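Local coordinates for Alr1585 protein (Nostoc sp., PDB 5C2I) that is a haem-containing DyP-type peroxidase, which probably uses hydrogen peroxide to oxidise dyes and other organic substrates, at residues 196-210 with 361-374. The protein carries 1 engineered substitution. Residues are numbered along the deposited sequence; the frame is centred on the assembly and turned at random.
Sequences IEHFGFVHGVSQPLF and RITRRAVSYGENNP. Engineered in segment 196-210: H203 (natural residue Asp). With HEM (protoporphyrin IX containing Fe), chain E.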
loop_
_atom_site.group_PDB
_atom_site.type_symbol
_atom_site.label_atom_id
_atom_site.label_comp_id
_atom_site.label_asym_id
_atom_site.label_seq_id
_atom_site.Cartn_x
_atom_site.Cartn_y
_atom_site.Cartn_z
ATOM N N ILE A 196 -7.660 -17.172 -0.546
ATOM C CA ILE A 196 -6.992 -18.447 -0.442
ATOM C C ILE A 196 -7.274 -19.088 0.916
ATOM O O ILE A 196 -7.839 -18.465 1.833
ATOM C CB ILE A 196 -5.461 -18.350 -0.661
ATOM C CG1 ILE A 196 -4.817 -17.338 0.328
ATOM C CG2 ILE A 196 -5.163 -17.942 -2.095
ATOM C CD1 ILE A 196 -3.320 -17.460 0.451
ATOM N N GLU A 197 -6.888 -20.338 1.042
ATOM C CA GLU A 197 -6.827 -20.993 2.352
ATOM C C GLU A 197 -5.325 -21.106 2.689
ATOM O O GLU A 197 -4.463 -20.820 1.860
ATOM C CB GLU A 197 -7.564 -22.322 2.313
ATOM C CG GLU A 197 -7.152 -23.264 1.201
ATOM C CD GLU A 197 -5.743 -23.820 1.411
ATOM O OE1 GLU A 197 -5.408 -24.202 2.543
ATOM O OE2 GLU A 197 -4.952 -23.847 0.455
ATOM N N HIS A 198 -5.002 -21.475 3.922
ATOM C CA HIS A 198 -3.633 -21.394 4.434
ATOM C C HIS A 198 -2.566 -22.165 3.667
ATOM O O HIS A 198 -1.424 -21.798 3.733
ATOM C CB HIS A 198 -3.617 -21.834 5.906
ATOM C CG HIS A 198 -3.918 -20.720 6.855
ATOM N ND1 HIS A 198 -5.109 -20.607 7.532
ATOM C CD2 HIS A 198 -3.161 -19.672 7.247
ATOM C CE1 HIS A 198 -5.098 -19.505 8.269
ATOM N NE2 HIS A 198 -3.911 -18.940 8.136
ATOM N N PHE A 199 -2.929 -23.257 2.993
ATOM C CA PHE A 199 -1.950 -23.974 2.174
ATOM C C PHE A 199 -1.630 -23.244 0.882
ATOM O O PHE A 199 -0.713 -23.646 0.161
ATOM C CB PHE A 199 -2.400 -25.426 1.878
ATOM C CG PHE A 199 -2.575 -26.296 3.088
ATOM C CD1 PHE A 199 -1.737 -26.214 4.186
ATOM C CD2 PHE A 199 -3.583 -27.256 3.110
ATOM C CE1 PHE A 199 -1.878 -27.075 5.274
ATOM C CE2 PHE A 199 -3.749 -28.121 4.188
ATOM C CZ PHE A 199 -2.878 -28.035 5.287
ATOM N N GLY A 200 -2.309 -22.130 0.620
ATOM C CA GLY A 200 -1.956 -21.234 -0.485
ATOM C C GLY A 200 -2.816 -21.405 -1.724
ATOM O O GLY A 200 -2.570 -20.750 -2.719
ATOM N N PHE A 201 -3.842 -22.240 -1.663
ATOM C CA PHE A 201 -4.705 -22.464 -2.802
ATOM C C PHE A 201 -5.931 -21.556 -2.786
ATOM O O PHE A 201 -6.590 -21.378 -1.763
ATOM C CB PHE A 201 -5.174 -23.925 -2.852
ATOM C CG PHE A 201 -4.047 -24.912 -3.066
ATOM C CD1 PHE A 201 -3.200 -25.238 -2.014
ATOM C CD2 PHE A 201 -3.817 -25.464 -4.303
ATOM C CE1 PHE A 201 -2.168 -26.148 -2.191
ATOM C CE2 PHE A 201 -2.752 -26.354 -4.508
ATOM C CZ PHE A 201 -1.917 -26.690 -3.462
ATOM N N VAL A 202 -6.253 -21.011 -3.934
ATOM C CA VAL A 202 -7.483 -20.229 -4.096
ATOM C C VAL A 202 -8.665 -21.081 -3.660
ATOM O O VAL A 202 -8.714 -22.288 -3.948
ATOM C CB VAL A 202 -7.666 -19.755 -5.535
ATOM C CG1 VAL A 202 -8.967 -18.980 -5.682
ATOM C CG2 VAL A 202 -6.536 -18.812 -5.858
ATOM N N HIS A 203 -9.597 -20.460 -2.963
ATOM C CA HIS A 203 -10.616 -21.202 -2.224
ATOM C C HIS A 203 -11.955 -20.556 -2.376
ATOM O O HIS A 203 -12.061 -19.316 -2.309
ATOM C CB HIS A 203 -10.205 -21.272 -0.755
ATOM C CG HIS A 203 -10.897 -22.354 0.009
ATOM N ND1 HIS A 203 -11.441 -22.145 1.244
ATOM C CD2 HIS A 203 -11.146 -23.643 -0.287
ATOM C CE1 HIS A 203 -11.968 -23.274 1.695
ATOM N NE2 HIS A 203 -11.818 -24.189 0.776
ATOM N N GLY A 204 -12.988 -21.392 -2.538
ATOM C CA GLY A 204 -14.351 -20.923 -2.735
ATOM C C GLY A 204 -14.742 -20.835 -4.189
ATOM O O GLY A 204 -15.744 -20.211 -4.505
ATOM N N VAL A 205 -13.981 -21.475 -5.081
ATOM C CA VAL A 205 -14.199 -21.327 -6.510
ATOM C C VAL A 205 -15.541 -21.987 -6.961
ATOM O O VAL A 205 -16.365 -21.348 -7.638
ATOM C CB VAL A 205 -13.046 -21.939 -7.327
ATOM C CG1 VAL A 205 -13.325 -21.819 -8.797
ATOM C CG2 VAL A 205 -11.717 -21.306 -6.960
ATOM N N SER A 206 -15.727 -23.263 -6.621
ATOM C CA SER A 206 -16.878 -24.042 -7.114
ATOM C C SER A 206 -17.982 -24.152 -6.071
ATOM O O SER A 206 -17.809 -24.812 -5.019
ATOM C CB SER A 206 -16.429 -25.437 -7.525
ATOM O OG SER A 206 -17.526 -26.141 -8.076
ATOM N N GLN A 207 -19.101 -23.492 -6.353
ATOM C CA GLN A 207 -20.238 -23.453 -5.418
ATOM C C GLN A 207 -21.565 -23.753 -6.115
ATOM O O GLN A 207 -21.765 -23.363 -7.266
ATOM C CB GLN A 207 -20.355 -22.094 -4.781
ATOM C CG GLN A 207 -19.155 -21.675 -3.964
ATOM C CD GLN A 207 -19.293 -22.024 -2.506
ATOM O OE1 GLN A 207 -19.847 -23.076 -2.131
ATOM N NE2 GLN A 207 -18.829 -21.111 -1.666
ATOM N N PRO A 208 -22.483 -24.415 -5.417
ATOM C CA PRO A 208 -23.879 -24.324 -5.853
ATOM C C PRO A 208 -24.345 -22.879 -5.902
ATOM O O PRO A 208 -24.044 -22.113 -4.971
ATOM C CB PRO A 208 -24.645 -25.079 -4.760
ATOM C CG PRO A 208 -23.644 -25.836 -3.993
ATOM C CD PRO A 208 -22.347 -25.110 -4.124
ATOM N N LEU A 209 -25.065 -22.504 -6.954
ATOM C CA LEU A 209 -25.512 -21.128 -7.129
ATOM C C LEU A 209 -27.023 -21.067 -7.116
ATOM O O LEU A 209 -27.703 -21.947 -7.692
ATOM C CB LEU A 209 -24.984 -20.548 -8.447
ATOM C CG LEU A 209 -23.451 -20.627 -8.601
ATOM C CD1 LEU A 209 -23.053 -19.966 -9.920
ATOM C CD2 LEU A 209 -22.758 -19.928 -7.443
ATOM N N PHE A 210 -27.536 -19.982 -6.536
ATOM C CA PHE A 210 -28.979 -19.783 -6.339
ATOM C C PHE A 210 -29.490 -18.423 -6.780
ATOM O O PHE A 210 -30.538 -18.337 -7.380
ATOM C CB PHE A 210 -29.317 -19.956 -4.844
ATOM C CG PHE A 210 -28.859 -21.263 -4.283
ATOM C CD1 PHE A 210 -29.583 -22.420 -4.510
ATOM C CD2 PHE A 210 -27.698 -21.348 -3.555
ATOM C CE1 PHE A 210 -29.138 -23.637 -4.013
ATOM C CE2 PHE A 210 -27.250 -22.564 -3.068
ATOM C CZ PHE A 210 -28.001 -23.683 -3.281
ATOM N N ARG A 361 -24.060 -32.129 -3.006
ATOM C CA ARG A 361 -23.243 -30.920 -2.935
ATOM C C ARG A 361 -23.495 -30.147 -1.642
ATOM O O ARG A 361 -24.590 -30.201 -1.077
ATOM C CB ARG A 361 -23.542 -29.993 -4.134
ATOM C CG ARG A 361 -22.959 -30.432 -5.480
ATOM C CD ARG A 361 -23.332 -29.478 -6.621
ATOM N NE ARG A 361 -24.758 -29.577 -6.949
ATOM C CZ ARG A 361 -25.398 -28.743 -7.792
ATOM N NH1 ARG A 361 -24.744 -27.763 -8.383
ATOM N NH2 ARG A 361 -26.692 -28.905 -8.024
ATOM N N ILE A 362 -22.507 -29.355 -1.254
ATOM C CA ILE A 362 -22.611 -28.472 -0.111
ATOM C C ILE A 362 -22.302 -27.031 -0.533
ATOM O O ILE A 362 -21.597 -26.789 -1.498
ATOM C CB ILE A 362 -21.627 -28.872 1.001
ATOM C CG1 ILE A 362 -20.184 -28.896 0.492
ATOM C CG2 ILE A 362 -22.023 -30.236 1.591
ATOM C CD1 ILE A 362 -19.148 -28.981 1.619
ATOM N N THR A 363 -22.863 -26.077 0.208
ATOM C CA THR A 363 -22.650 -24.668 -0.080
ATOM C C THR A 363 -21.736 -24.113 1.007
ATOM O O THR A 363 -22.105 -24.064 2.181
ATOM C CB THR A 363 -24.005 -23.950 -0.098
ATOM O OG1 THR A 363 -24.834 -24.495 -1.132
ATOM C CG2 THR A 363 -23.858 -22.437 -0.302
ATOM N N ARG A 364 -20.516 -23.769 0.635
ATOM C CA ARG A 364 -19.460 -23.463 1.611
ATOM C C ARG A 364 -19.456 -21.948 1.961
ATOM O O ARG A 364 -19.598 -21.065 1.061
ATOM C CB ARG A 364 -18.115 -23.923 1.068
ATOM C CG ARG A 364 -18.027 -25.451 0.982
ATOM C CD ARG A 364 -16.716 -25.929 0.362
ATOM N NE ARG A 364 -16.728 -25.536 -1.044
ATOM C CZ ARG A 364 -15.681 -25.083 -1.723
ATOM N NH1 ARG A 364 -14.497 -24.985 -1.159
ATOM N NH2 ARG A 364 -15.821 -24.729 -2.979
ATOM N N ARG A 365 -19.268 -21.658 3.230
ATOM C CA ARG A 365 -19.188 -20.280 3.723
ATOM C C ARG A 365 -18.055 -20.139 4.721
ATOM O O ARG A 365 -18.237 -19.565 5.804
ATOM C CB ARG A 365 -20.536 -19.863 4.351
ATOM C CG ARG A 365 -21.752 -19.999 3.442
ATOM C CD ARG A 365 -21.805 -18.903 2.388
ATOM N NE ARG A 365 -22.948 -19.059 1.475
ATOM C CZ ARG A 365 -22.877 -19.186 0.155
ATOM N NH1 ARG A 365 -21.706 -19.325 -0.437
ATOM N NH2 ARG A 365 -23.979 -19.264 -0.590
ATOM N N ALA A 366 -16.918 -20.756 4.376
ATOM C CA ALA A 366 -15.791 -20.864 5.296
ATOM C C ALA A 366 -14.992 -19.572 5.370
ATOM O O ALA A 366 -15.042 -18.719 4.445
ATOM C CB ALA A 366 -14.895 -22.026 4.900
ATOM N N VAL A 367 -14.238 -19.416 6.453
ATOM C CA VAL A 367 -13.335 -18.271 6.628
ATOM C C VAL A 367 -12.101 -18.779 7.341
ATOM O O VAL A 367 -12.112 -19.893 7.898
ATOM C CB VAL A 367 -13.943 -17.109 7.425
ATOM C CG1 VAL A 367 -15.108 -16.488 6.677
ATOM C CG2 VAL A 367 -14.410 -17.566 8.785
ATOM N N SER A 368 -11.068 -17.965 7.384
ATOM C CA SER A 368 -9.811 -18.403 8.004
ATOM C C SER A 368 -9.684 -17.936 9.460
ATOM O O SER A 368 -10.291 -16.959 9.865
ATOM C CB SER A 368 -8.644 -17.867 7.167
ATOM O OG SER A 368 -8.580 -18.636 5.968
ATOM N N TYR A 369 -8.849 -18.642 10.203
ATOM C CA TYR A 369 -8.385 -18.208 11.533
ATOM C C TYR A 369 -6.883 -18.372 11.687
ATOM O O TYR A 369 -6.220 -19.085 10.922
ATOM C CB TYR A 369 -9.082 -18.996 12.639
ATOM C CG TYR A 369 -8.613 -20.416 12.861
ATOM C CD1 TYR A 369 -9.182 -21.488 12.169
ATOM C CD2 TYR A 369 -7.637 -20.706 13.820
ATOM C CE1 TYR A 369 -8.769 -22.789 12.412
ATOM C CE2 TYR A 369 -7.199 -21.999 14.056
ATOM C CZ TYR A 369 -7.757 -23.037 13.333
ATOM O OH TYR A 369 -7.368 -24.320 13.591
ATOM N N GLY A 370 -6.334 -17.682 12.676
ATOM C CA GLY A 370 -4.931 -17.767 12.993
ATOM C C GLY A 370 -4.071 -16.804 12.193
ATOM O O GLY A 370 -4.426 -15.674 12.029
ATOM N N GLU A 371 -2.917 -17.275 11.723
ATOM C CA GLU A 371 -1.917 -16.456 11.044
ATOM C C GLU A 371 -2.512 -15.766 9.825
ATOM O O GLU A 371 -3.118 -16.434 8.976
ATOM C CB GLU A 371 -0.760 -17.364 10.569
ATOM C CG GLU A 371 0.302 -16.626 9.784
ATOM C CD GLU A 371 0.897 -15.522 10.619
ATOM O OE1 GLU A 371 1.580 -15.889 11.598
ATOM O OE2 GLU A 371 0.601 -14.310 10.352
ATOM N N ASN A 372 -2.388 -14.445 9.741
ATOM C CA ASN A 372 -2.948 -13.714 8.617
ATOM C C ASN A 372 -1.953 -13.346 7.508
ATOM O O ASN A 372 -2.350 -12.861 6.438
ATOM C CB ASN A 372 -3.724 -12.481 9.115
ATOM C CG ASN A 372 -2.842 -11.311 9.499
ATOM O OD1 ASN A 372 -2.922 -10.292 8.854
ATOM N ND2 ASN A 372 -2.073 -11.415 10.557
ATOM N N ASN A 373 -0.668 -13.556 7.764
ATOM C CA ASN A 373 0.345 -13.433 6.720
ATOM C C ASN A 373 0.499 -14.770 5.975
ATOM O O ASN A 373 1.071 -15.712 6.504
ATOM C CB ASN A 373 1.658 -13.004 7.344
ATOM C CG ASN A 373 2.750 -12.838 6.336
ATOM O OD1 ASN A 373 2.651 -13.294 5.196
ATOM N ND2 ASN A 373 3.834 -12.188 6.763
ATOM N N PRO A 374 0.041 -14.830 4.712
ATOM C CA PRO A 374 0.043 -16.111 4.007
ATOM C C PRO A 374 1.427 -16.632 3.595
ATOM O O PRO A 374 1.525 -17.763 3.142
ATOM C CB PRO A 374 -0.807 -15.816 2.760
ATOM C CG PRO A 374 -0.584 -14.380 2.503
ATOM C CD PRO A 374 -0.473 -13.731 3.864
HETATM C CHA HEM E . -12.954 -27.336 -2.954
HETATM C CHB HEM E . -9.429 -26.651 0.265
HETATM C CHC HEM E . -12.068 -28.945 3.611
HETATM C CHD HEM E . -15.448 -29.825 0.297
HETATM C C1A HEM E . -11.751 -26.966 -2.375
HETATM C C2A HEM E . -10.682 -26.310 -3.053
HETATM C C3A HEM E . -9.698 -26.120 -2.147
HETATM C C4A HEM E . -10.165 -26.631 -0.916
HETATM C CMA HEM E . -8.371 -25.441 -2.353
HETATM C CAA HEM E . -10.630 -25.883 -4.526
HETATM C CBA HEM E . -11.184 -24.503 -4.889
HETATM C CGA HEM E . -12.643 -24.453 -4.528
HETATM O O1A HEM E . -13.541 -24.900 -5.302
HETATM O O2A HEM E . -12.956 -23.965 -3.441
HETATM C C1B HEM E . -9.888 -27.188 1.467
HETATM C C2B HEM E . -9.154 -27.137 2.704
HETATM C C3B HEM E . -9.890 -27.727 3.634
HETATM C C4B HEM E . -11.084 -28.213 2.937
HETATM C CMB HEM E . -7.826 -26.490 2.878
HETATM C CAB HEM E . -9.678 -27.907 5.092
HETATM C CBB HEM E . -8.893 -27.111 5.840
HETATM C C1C HEM E . -13.223 -29.445 2.988
HETATM C C2C HEM E . -14.149 -30.296 3.555
HETATM C C3C HEM E . -15.095 -30.562 2.599
HETATM C C4C HEM E . -14.736 -29.837 1.457
HETATM C CMC HEM E . -14.188 -30.806 4.966
HETATM C CAC HEM E . -16.263 -31.441 2.658
HETATM C CBC HEM E . -16.428 -32.530 3.367
HETATM C C1D HEM E . -15.046 -29.089 -0.816
HETATM C C2D HEM E . -15.875 -29.029 -2.015
HETATM C C3D HEM E . -15.173 -28.383 -2.935
HETATM C C4D HEM E . -13.918 -28.005 -2.249
HETATM C CMD HEM E . -17.265 -29.608 -2.222
HETATM C CAD HEM E . -15.632 -28.039 -4.323
HETATM C CBD HEM E . -15.377 -29.155 -5.344
HETATM C CGD HEM E . -15.904 -28.740 -6.678
HETATM O O1D HEM E . -15.108 -28.772 -7.614
HETATM O O2D HEM E . -17.116 -28.378 -6.862
HETATM N NA HEM E . -11.392 -27.227 -1.086
HETATM N NB HEM E . -10.961 -27.890 1.650
HETATM N NC HEM E . -13.525 -29.240 1.674
HETATM N ND HEM E . -13.849 -28.532 -1.016
HETATM FE FE HEM E . -12.439 -28.251 0.268
HETATM O O HOH W 1 -7.284 -21.546 5.703
HETATM O O HOH W 2 -13.472 -26.352 1.159
HETATM O O HOH W 3 -19.199 -25.805 -2.501
HETATM O O HOH W 4 -23.622 -19.987 -3.296
#
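Haem propionate oxygen O2A is gripped from both segments: R364 donates to it from NH1 (2.9 Å) and NH2, and the backbone N of G204 adds a third bond. NH2 of R364 also reaches S206 O at 2.8 Å, an oxygen lying in the guanidinium plane although the N-H meets it from above the carbonyl plane. One face of the guanidinium lies over the porphyrin at C4D, and a bend at chi3 (-68°) lays CD, NE and CZ over one pyrrole ring, with NE held by water 3. The iron carries water 2, which NH1 of R364 and NE2 of the H203 ring both bind, the latter at 2.7 Å. H203 is an engineered residue, aspartate in the natural sequence, where DyP peroxidases characteristically place a distal aspartate beside a distal arginine; R364 fits that second role. With an alanine here in place of R364, O2A would probably lose two of its bonds and the guanidinium charge beside it, and the iron-bound water its NH1 donor.

At the backbone of R364, the Q207 amide pairs twice: R364 N reaches a lone pair of OE1 in the carbonyl plane at 2.9 Å, while NE2 gives a bond to R364 O. Alongside, P208 sets ring atom CG against T363 OG1 (3.4 Å), which also meets the rim of the F210 ring. At the start of the loop, H198 NE2 makes a 2.8 Å bond to E371 O, in the ring plane and nearly straight (163°), and water 1 links ND1 to S368 OG.

The loop 196-210, running from strand 195-196 to helix 212-221, thus lies along strand 363-369, which pairs antiparallel with strand 383-390 on the distal side of the haem.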